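Local atomic coordinates of Tll1590 protein (Thermosynechococcus elongatus, PDB entry 6LDQ), a protein that belongs to the sucrose-phosphate synthase family and carries a glycosyl transferase 4-like domain of the GT-B structural class. Residues P59-I62 and C68-I71; A162-A167 and A179-W184; C169-S174 and L205-L210. One frame throughout, in Å; residues are numbered along the deposited sequence.

Interaction 1: residues P59-I62 and C68-I71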
loop_
_atom_site.group_PDB
_atom_site.type_symbol
_atom_site.label_atom_id
_atom_site.label_comp_id
_atom_site.label_asym_id
_atom_site.label_seq_id
_atom_site.Cartn_x
_atom_site.Cartn_y
_atom_site.Cartn_z
ATOM N N PRO A 59 -10.671 -17.513 -3.190
ATOM C CA PRO A 59 -11.830 -16.622 -3.315
ATOM C C PRO A 59 -11.405 -15.235 -3.780
ATOM O O PRO A 59 -10.297 -14.767 -3.496
ATOM C CB PRO A 59 -12.389 -16.584 -1.893
ATOM C CG PRO A 59 -11.151 -16.792 -1.047
ATOM C CD PRO A 59 -10.372 -17.830 -1.787
ATOM N N ASP A 60 -12.312 -14.573 -4.504
ATOM C CA ASP A 60 -12.033 -13.246 -5.050
ATOM C C ASP A 60 -12.120 -12.164 -3.972
ATOM O O ASP A 60 -11.261 -11.277 -3.881
ATOM C CB ASP A 60 -13.014 -12.960 -6.195
ATOM C CG ASP A 60 -12.876 -13.962 -7.341
ATOM O OD1 ASP A 60 -11.825 -13.936 -8.023
ATOM O OD2 ASP A 60 -13.804 -14.776 -7.554
ATOM N N VAL A 61 -13.158 -12.218 -3.155
ATOM C CA VAL A 61 -13.393 -11.231 -2.116
ATOM C C VAL A 61 -13.575 -11.979 -0.811
ATOM O O VAL A 61 -14.349 -12.941 -0.751
ATOM C CB VAL A 61 -14.626 -10.365 -2.409
ATOM C CG1 VAL A 61 -14.800 -9.317 -1.313
ATOM C CG2 VAL A 61 -14.501 -9.705 -3.762
ATOM N N ILE A 62 -12.843 -11.558 0.224
ATOM C CA ILE A 62 -13.046 -12.054 1.579
ATOM C C ILE A 62 -13.489 -10.878 2.431
ATOM O O ILE A 62 -12.695 -9.973 2.710
ATOM C CB ILE A 62 -11.794 -12.707 2.167
ATOM C CG1 ILE A 62 -11.373 -13.905 1.319
ATOM C CG2 ILE A 62 -12.065 -13.156 3.602
ATOM C CD1 ILE A 62 -10.272 -14.721 1.934
ATOM N N CYS A 68 -14.916 -3.596 5.423
ATOM C CA CYS A 68 -13.541 -4.074 5.342
ATOM C C CYS A 68 -13.518 -5.409 4.608
ATOM O O CYS A 68 -14.190 -6.357 5.022
ATOM C CB CYS A 68 -12.934 -4.221 6.747
ATOM S SG CYS A 68 -11.291 -4.985 6.781
ATOM N N ARG A 69 -12.732 -5.496 3.532
ATOM C CA ARG A 69 -12.603 -6.744 2.792
ATOM C C ARG A 69 -11.215 -6.846 2.169
ATOM O O ARG A 69 -10.531 -5.840 1.963
ATOM C CB ARG A 69 -13.657 -6.857 1.690
ATOM C CG ARG A 69 -13.690 -5.677 0.759
ATOM C CD ARG A 69 -14.952 -5.644 -0.119
ATOM N NE ARG A 69 -14.839 -4.589 -1.121
ATOM C CZ ARG A 69 -15.450 -4.583 -2.301
ATOM N NH1 ARG A 69 -16.256 -5.580 -2.650
ATOM N NH2 ARG A 69 -15.262 -3.567 -3.127
ATOM N N THR A 70 -10.823 -8.076 1.857
ATOM C CA THR A 70 -9.645 -8.360 1.037
ATOM C C THR A 70 -10.118 -8.785 -0.346
ATOM O O THR A 70 -11.044 -9.598 -0.464
ATOM C CB THR A 70 -8.780 -9.463 1.655
ATOM O OG1 THR A 70 -8.438 -9.105 2.991
ATOM C CG2 THR A 70 -7.469 -9.687 0.847
ATOM N N ILE A 71 -9.497 -8.228 -1.382
ATOM C CA ILE A 71 -9.771 -8.584 -2.769
ATOM C C ILE A 71 -8.520 -9.245 -3.346
ATOM O O ILE A 71 -7.414 -8.689 -3.256
ATOM C CB ILE A 71 -10.188 -7.342 -3.578
ATOM C CG1 ILE A 71 -11.621 -6.924 -3.201
ATOM C CG2 ILE A 71 -10.086 -7.619 -5.057
ATOM C CD1 ILE A 71 -11.903 -5.435 -3.353
#
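I62 and T70 face each other as an antiparallel hydrogen-bonded pair, and two backbone bonds clamp them together. The N-H of I62 gives a nearly straight bond to the carbonyl oxygen of T70, with N to O 2.7 Å and an angle of 170° at the hydrogen, the donor in its carbonyl plane. In the return bond, T70 N to I62 O at 2.8 Å, the donor is tilted 24° from the plane of the I62 carbonyl. CA-H groups supplement the ladder: V61 CA stands 3.3 Å from T70 O, and I71 CA lies at the same distance from D60 O.

One step along, V61 and I71 form the non-hydrogen-bonded pair. Their side chains run side by side in the same direction, V61 CG2 resting 4.0 Å from I71 CG1. The other branch, V61 CG1, is anti to the backbone N (chi1 -178°), which carries it across to the aliphatic part of R69, 3.9 Å from CD. From there the extended R69 chain brings its guanidinium under I71 CD1, which sits 3.6 Å above the plane, toward the rim.

Second-shell partners fix the polar ends: D48 forms a salt bridge with R69 NE, K53 with D60, and H64 bonds T70 OG1. Y100 of helix 90-104 packs against V61 and I71. Antiparallel bonding across a short connection makes strands 61-63 and 68-73 a beta hairpin at the sheet's edge.

Interaction 2: residues A162-A167 and A179-W184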
loop_
_atom_site.group_PDB
_atom_site.type_symbol
_atom_site.label_atom_id
_atom_site.label_comp_id
_atom_site.label_asym_id
_atom_site.label_seq_id
_atom_site.Cartn_x
_atom_site.Cartn_y
_atom_site.Cartn_z
ATOM N N ALA A 162 11.888 6.563 -6.965
ATOM C CA ALA A 162 10.699 7.157 -7.576
ATOM C C ALA A 162 9.559 7.271 -6.575
ATOM O O ALA A 162 8.796 8.239 -6.602
ATOM C CB ALA A 162 10.257 6.341 -8.790
ATOM N N ILE A 163 9.433 6.294 -5.685
ATOM C CA ILE A 163 8.360 6.324 -4.700
ATOM C C ILE A 163 8.611 7.431 -3.680
ATOM O O ILE A 163 7.719 8.233 -3.382
ATOM C CB ILE A 163 8.221 4.956 -4.020
ATOM C CG1 ILE A 163 7.718 3.914 -5.020
ATOM C CG2 ILE A 163 7.220 5.055 -2.866
ATOM C CD1 ILE A 163 8.021 2.504 -4.602
ATOM N N LEU A 164 9.837 7.504 -3.148
ATOM C CA LEU A 164 10.160 8.555 -2.190
ATOM C C LEU A 164 9.902 9.937 -2.774
ATOM O O LEU A 164 9.440 10.844 -2.066
ATOM C CB LEU A 164 11.616 8.431 -1.738
ATOM C CG LEU A 164 11.881 7.338 -0.707
ATOM C CD1 LEU A 164 13.386 7.025 -0.673
ATOM C CD2 LEU A 164 11.372 7.783 0.671
ATOM N N GLU A 165 10.161 10.105 -4.073
ATOM C CA GLU A 165 10.050 11.414 -4.706
ATOM C C GLU A 165 8.612 11.824 -4.994
ATOM O O GLU A 165 8.319 13.022 -5.053
ATOM C CB GLU A 165 10.848 11.433 -6.012
ATOM C CG GLU A 165 12.344 11.433 -5.814
ATOM C CD GLU A 165 13.092 11.169 -7.106
ATOM O OE1 GLU A 165 12.497 10.576 -8.030
ATOM O OE2 GLU A 165 14.274 11.550 -7.193
ATOM N N ASN A 166 7.707 10.872 -5.204
ATOM C CA ASN A 166 6.376 11.207 -5.685
ATOM C C ASN A 166 5.251 10.850 -4.730
ATOM O O ASN A 166 4.134 11.353 -4.912
ATOM C CB ASN A 166 6.111 10.522 -7.036
ATOM C CG ASN A 166 6.909 11.137 -8.157
ATOM O OD1 ASN A 166 6.455 12.079 -8.808
ATOM N ND2 ASN A 166 8.108 10.602 -8.398
ATOM N N ALA A 167 5.492 9.999 -3.740
ATOM C CA ALA A 167 4.455 9.693 -2.767
ATOM C C ALA A 167 4.282 10.859 -1.801
ATOM O O ALA A 167 5.216 11.616 -1.525
ATOM C CB ALA A 167 4.798 8.416 -2.001
ATOM N N ALA A 179 17.358 4.971 8.732
ATOM C CA ALA A 179 18.773 5.259 8.538
ATOM C C ALA A 179 19.262 4.630 7.244
ATOM O O ALA A 179 19.996 5.260 6.475
ATOM C CB ALA A 179 19.575 4.750 9.732
ATOM N N TYR A 180 18.837 3.394 6.979
ATOM C CA TYR A 180 19.237 2.722 5.746
ATOM C C TYR A 180 18.742 3.484 4.528
ATOM O O TYR A 180 19.501 3.718 3.579
ATOM C CB TYR A 180 18.708 1.288 5.715
ATOM C CG TYR A 180 18.725 0.708 4.320
ATOM C CD1 TYR A 180 19.899 0.197 3.778
ATOM C CD2 TYR A 180 17.576 0.698 3.525
ATOM C CE1 TYR A 180 19.936 -0.319 2.488
ATOM C CE2 TYR A 180 17.605 0.183 2.229
ATOM C CZ TYR A 180 18.786 -0.321 1.716
ATOM O OH TYR A 180 18.811 -0.842 0.432
ATOM N N LEU A 181 17.455 3.850 4.526
ATOM C CA LEU A 181 16.877 4.576 3.401
ATOM C C LEU A 181 17.684 5.829 3.087
ATOM O O LEU A 181 18.031 6.090 1.930
ATOM C CB LEU A 181 15.420 4.942 3.705
ATOM C CG LEU A 181 14.252 4.181 3.053
ATOM C CD1 LEU A 181 12.936 4.790 3.520
ATOM C CD2 LEU A 181 14.325 4.178 1.521
ATOM N N ARG A 182 18.002 6.611 4.114
ATOM C CA ARG A 182 18.679 7.878 3.874
ATOM C C ARG A 182 20.137 7.663 3.495
ATOM O O ARG A 182 20.710 8.492 2.779
ATOM C CB ARG A 182 18.555 8.787 5.099
ATOM C CG ARG A 182 17.314 9.684 5.085
ATOM C CD ARG A 182 16.045 8.876 4.751
ATOM N NE ARG A 182 14.830 9.692 4.877
ATOM C CZ ARG A 182 14.120 10.155 3.850
ATOM N NH1 ARG A 182 14.469 9.870 2.598
ATOM N NH2 ARG A 182 13.055 10.905 4.072
ATOM N N ARG A 183 20.736 6.552 3.935
ATOM C CA ARG A 183 22.136 6.270 3.621
ATOM C C ARG A 183 22.289 5.701 2.221
ATOM O O ARG A 183 23.188 6.105 1.472
ATOM C CB ARG A 183 22.718 5.286 4.640
ATOM C CG ARG A 183 24.259 5.156 4.669
ATOM C CD ARG A 183 24.681 4.394 5.941
ATOM N NE ARG A 183 23.579 3.529 6.396
ATOM C CZ ARG A 183 23.722 2.313 6.928
ATOM N NH1 ARG A 183 24.936 1.777 7.117
ATOM N NH2 ARG A 183 22.638 1.641 7.271
ATOM N N TRP A 184 21.423 4.758 1.852
ATOM C CA TRP A 184 21.671 3.937 0.684
ATOM C C TRP A 184 20.707 4.184 -0.461
ATOM O O TRP A 184 21.044 3.849 -1.598
ATOM C CB TRP A 184 21.622 2.452 1.072
ATOM C CG TRP A 184 22.747 2.054 1.959
ATOM C CD1 TRP A 184 22.725 1.954 3.319
ATOM C CD2 TRP A 184 24.079 1.708 1.550
ATOM N NE1 TRP A 184 23.956 1.557 3.782
ATOM C CE2 TRP A 184 24.804 1.399 2.716
ATOM C CE3 TRP A 184 24.717 1.617 0.310
ATOM C CZ2 TRP A 184 26.145 1.020 2.682
ATOM C CZ3 TRP A 184 26.049 1.242 0.277
ATOM C CH2 TRP A 184 26.747 0.950 1.457
#
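L164 and L181 mark the nearest approach of the two backbones, their CA atoms 9.6 Å apart, and residues 162-167 and 179-184 meet through side chains. The decisive touch is between methyl groups: L164 CD1 reaches L181 CD2 at 3.7 Å, and the two side chains pass at a slant. In L164 the CG is anti to the carbonyl carbon (chi1 -78°), lying beside the backbone N, and from there its two methyls divide the work. While CD1 goes to L181, CD2 approaches the guanidinium of R182, 4.2 Å from NH1 and oblique to the group.

R182 does not start out aimed at the other helix; its long chain turns so that the end comes nearer. What holds that end is a set of partners outside the pair: E178 forms a salt bridge with NE, the carbonyl oxygens of S186 and A188 accept from NH1, and that of G189 accepts from NH2. The guanidinium is thus gripped by E178 of its own helix and by backbone carbonyls just after that helix, and L164 meets a group whose position is largely settled by others.

Near the end of helix 153-166, N166 ND2 bonds back to A162 O at 3.0 Å with an angle of 171° at the hydrogen. The acceptor lies in the amide plane and the donor falls on a lone pair of the carbonyl. Both leucines pack on strand 169-172, L164 on V170 and L181 on V172. Helices 153-166 and 175-185 precede and follow that strand and cover the same face of it, consistent with the Rossmann-like domains of GT-B proteins.

No hydrogen bond joins the segments, so the contact rests on apolar cohesion between buried leucine methyls, beside an arginine whose charge is probably balanced mainly by E178.

Interaction 3: residues C169-S174 and L205-L210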
loop_
_atom_site.group_PDB
_atom_site.type_symbol
_atom_site.label_atom_id
_atom_site.label_comp_id
_atom_site.label_asym_id
_atom_site.label_seq_id
_atom_site.Cartn_x
_atom_site.Cartn_y
_atom_site.Cartn_z
ATOM N N CYS A 169 3.560 10.532 1.414
ATOM C CA CYS A 169 4.271 10.196 2.638
ATOM C C CYS A 169 4.727 8.744 2.636
ATOM O O CYS A 169 3.955 7.844 2.302
ATOM C CB CYS A 169 3.410 10.455 3.876
ATOM S SG CYS A 169 4.253 10.008 5.380
ATOM N N VAL A 170 5.972 8.523 3.064
ATOM C CA VAL A 170 6.532 7.181 3.169
ATOM C C VAL A 170 6.716 6.815 4.636
ATOM O O VAL A 170 7.414 7.519 5.372
ATOM C CB VAL A 170 7.863 7.064 2.416
ATOM C CG1 VAL A 170 8.452 5.692 2.669
ATOM C CG2 VAL A 170 7.638 7.295 0.947
ATOM N N ILE A 171 6.139 5.692 5.041
ATOM C CA ILE A 171 6.171 5.231 6.423
ATOM C C ILE A 171 7.343 4.268 6.610
ATOM O O ILE A 171 7.538 3.335 5.817
ATOM C CB ILE A 171 4.824 4.576 6.798
ATOM C CG1 ILE A 171 3.749 5.666 6.911
ATOM C CG2 ILE A 171 4.946 3.812 8.119
ATOM C CD1 ILE A 171 2.508 5.436 6.090
ATOM N N VAL A 172 8.168 4.533 7.625
ATOM C CA VAL A 172 9.231 3.626 8.042
ATOM C C VAL A 172 8.831 2.992 9.363
ATOM O O VAL A 172 8.117 3.601 10.171
ATOM C CB VAL A 172 10.576 4.367 8.173
ATOM C CG1 VAL A 172 11.093 4.764 6.792
ATOM C CG2 VAL A 172 10.407 5.595 9.051
ATOM N N THR A 173 9.282 1.768 9.595
ATOM C CA THR A 173 8.838 1.038 10.778
ATOM C C THR A 173 9.886 0.975 11.879
ATOM O O THR A 173 9.619 0.399 12.932
ATOM C CB THR A 173 8.380 -0.382 10.406
ATOM O OG1 THR A 173 9.505 -1.190 10.057
ATOM C CG2 THR A 173 7.412 -0.347 9.234
ATOM N N SER A 174 11.061 1.564 11.674
ATOM C CA SER A 174 12.065 1.635 12.726
ATOM C C SER A 174 13.086 2.684 12.333
ATOM O O SER A 174 13.251 2.966 11.140
ATOM C CB SER A 174 12.753 0.280 12.942
ATOM O OG SER A 174 13.423 -0.139 11.769
ATOM N N LEU A 205 -4.542 4.092 14.545
ATOM C CA LEU A 205 -4.823 5.454 14.985
ATOM C C LEU A 205 -3.779 6.429 14.462
ATOM O O LEU A 205 -4.113 7.540 14.032
ATOM C CB LEU A 205 -4.876 5.515 16.510
ATOM C CG LEU A 205 -6.082 4.835 17.170
ATOM C CD1 LEU A 205 -5.963 4.989 18.677
ATOM C CD2 LEU A 205 -7.423 5.385 16.625
ATOM N N GLN A 206 -2.505 6.040 14.507
ATOM C CA GLN A 206 -1.468 6.914 13.961
ATOM C C GLN A 206 -1.588 7.027 12.442
ATOM O O GLN A 206 -1.445 8.119 11.880
ATOM C CB GLN A 206 -0.084 6.399 14.375
ATOM C CG GLN A 206 0.219 6.625 15.867
ATOM C CD GLN A 206 0.452 8.085 16.171
ATOM O OE1 GLN A 206 0.675 8.890 15.266
ATOM N NE2 GLN A 206 0.369 8.447 17.448
ATOM N N MET A 207 -1.865 5.913 11.762
ATOM C CA MET A 207 -2.058 5.959 10.311
ATOM C C MET A 207 -3.281 6.794 9.940
ATOM O O MET A 207 -3.219 7.651 9.044
ATOM C CB MET A 207 -2.194 4.544 9.755
ATOM C CG MET A 207 -1.630 4.388 8.358
ATOM S SD MET A 207 0.178 4.458 8.342
ATOM C CE MET A 207 0.551 2.841 9.012
ATOM N N GLY A 208 -4.408 6.540 10.611
ATOM C CA GLY A 208 -5.595 7.344 10.385
ATOM C C GLY A 208 -5.306 8.824 10.469
ATOM O O GLY A 208 -5.735 9.598 9.611
ATOM N N GLN A 209 -4.547 9.233 11.495
ATOM C CA GLN A 209 -4.217 10.644 11.666
ATOM C C GLN A 209 -3.428 11.171 10.475
ATOM O O GLN A 209 -3.655 12.296 10.015
ATOM C CB GLN A 209 -3.432 10.840 12.967
ATOM C CG GLN A 209 -2.459 12.019 12.939
ATOM C CD GLN A 209 -3.187 13.342 13.046
ATOM O OE1 GLN A 209 -4.293 13.401 13.582
ATOM N NE2 GLN A 209 -2.585 14.405 12.525
ATOM N N LEU A 210 -2.496 10.374 9.956
ATOM C CA LEU A 210 -1.767 10.797 8.768
ATOM C C LEU A 210 -2.718 10.986 7.594
ATOM O O LEU A 210 -2.703 12.030 6.925
ATOM C CB LEU A 210 -0.672 9.781 8.433
ATOM C CG LEU A 210 0.730 10.244 8.851
ATOM C CD1 LEU A 210 1.210 11.259 7.843
ATOM C CD2 LEU A 210 0.755 10.849 10.278
#
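I171 and M207 reach toward each other tip to tip, the isoleucine from a strand and the methionine from a helix. I171 CD1 comes to 3.4 Å from M207 SD, a close fit for a methyl against a sulfur, and CG1 of the same branch follows at 4.0 Å. M207 gets there by bending. Its CB does not leave the helix pointing at the strand, but turns at chi2 (71°) and chi3 (75°) fold the chain, swinging SD round to the isoleucine. I171 contributes a branch set anti to its carbonyl carbon at chi1 -71°, from which CD1 extends toward the helix.

The second pair lies one helical turn further on and two residues back along the strand. C169 leaves the strand facing the helix, and its SG meets the methyl CD1 of L210 at 4.1 Å. Here both side chains already leave their backbones in the direction of the partner, unlike M207. The CA atoms stay well apart, 9.1 Å for I171 and M207, and the gap is spanned by these four buried side chains without a hydrogen bond between the segments.

Around them, I194 packs against both I171 and M207, while Y32 and L36 of helix 32-42 also touch the methionine. I171 further rests on L132 and T134 of strand 130-134. R192 of strand 191-193 flanks C169 on the other side of strand 169-172, whose backbone bonds to both neighbours. Helix 200-216 thus covers one face of this parallel part of the mixed sheet, as in a Rossmann-like alpha/beta domain, next to helix 32-42.

Overall arrangement
From the N terminus, the chain first meets interaction 1, where a short turn closes a hairpin at the margin of the sheet begun by strands 8-11 and 47-52. It is complete before the others open, and its centre lies about 31 Å from that of interaction 2, on the opposite side of the chain's centre. Interactions 2 and 3 cross: strand 169-172 of interaction 3 comes between the two helices of interaction 2 along the chain, and only later does helix 200-216 return to it. The two contacts touch through the valines of the strand. Thus strand 169-172 is held between the paired helices 153-166 and 175-185 on one face and helix 200-216 on the other.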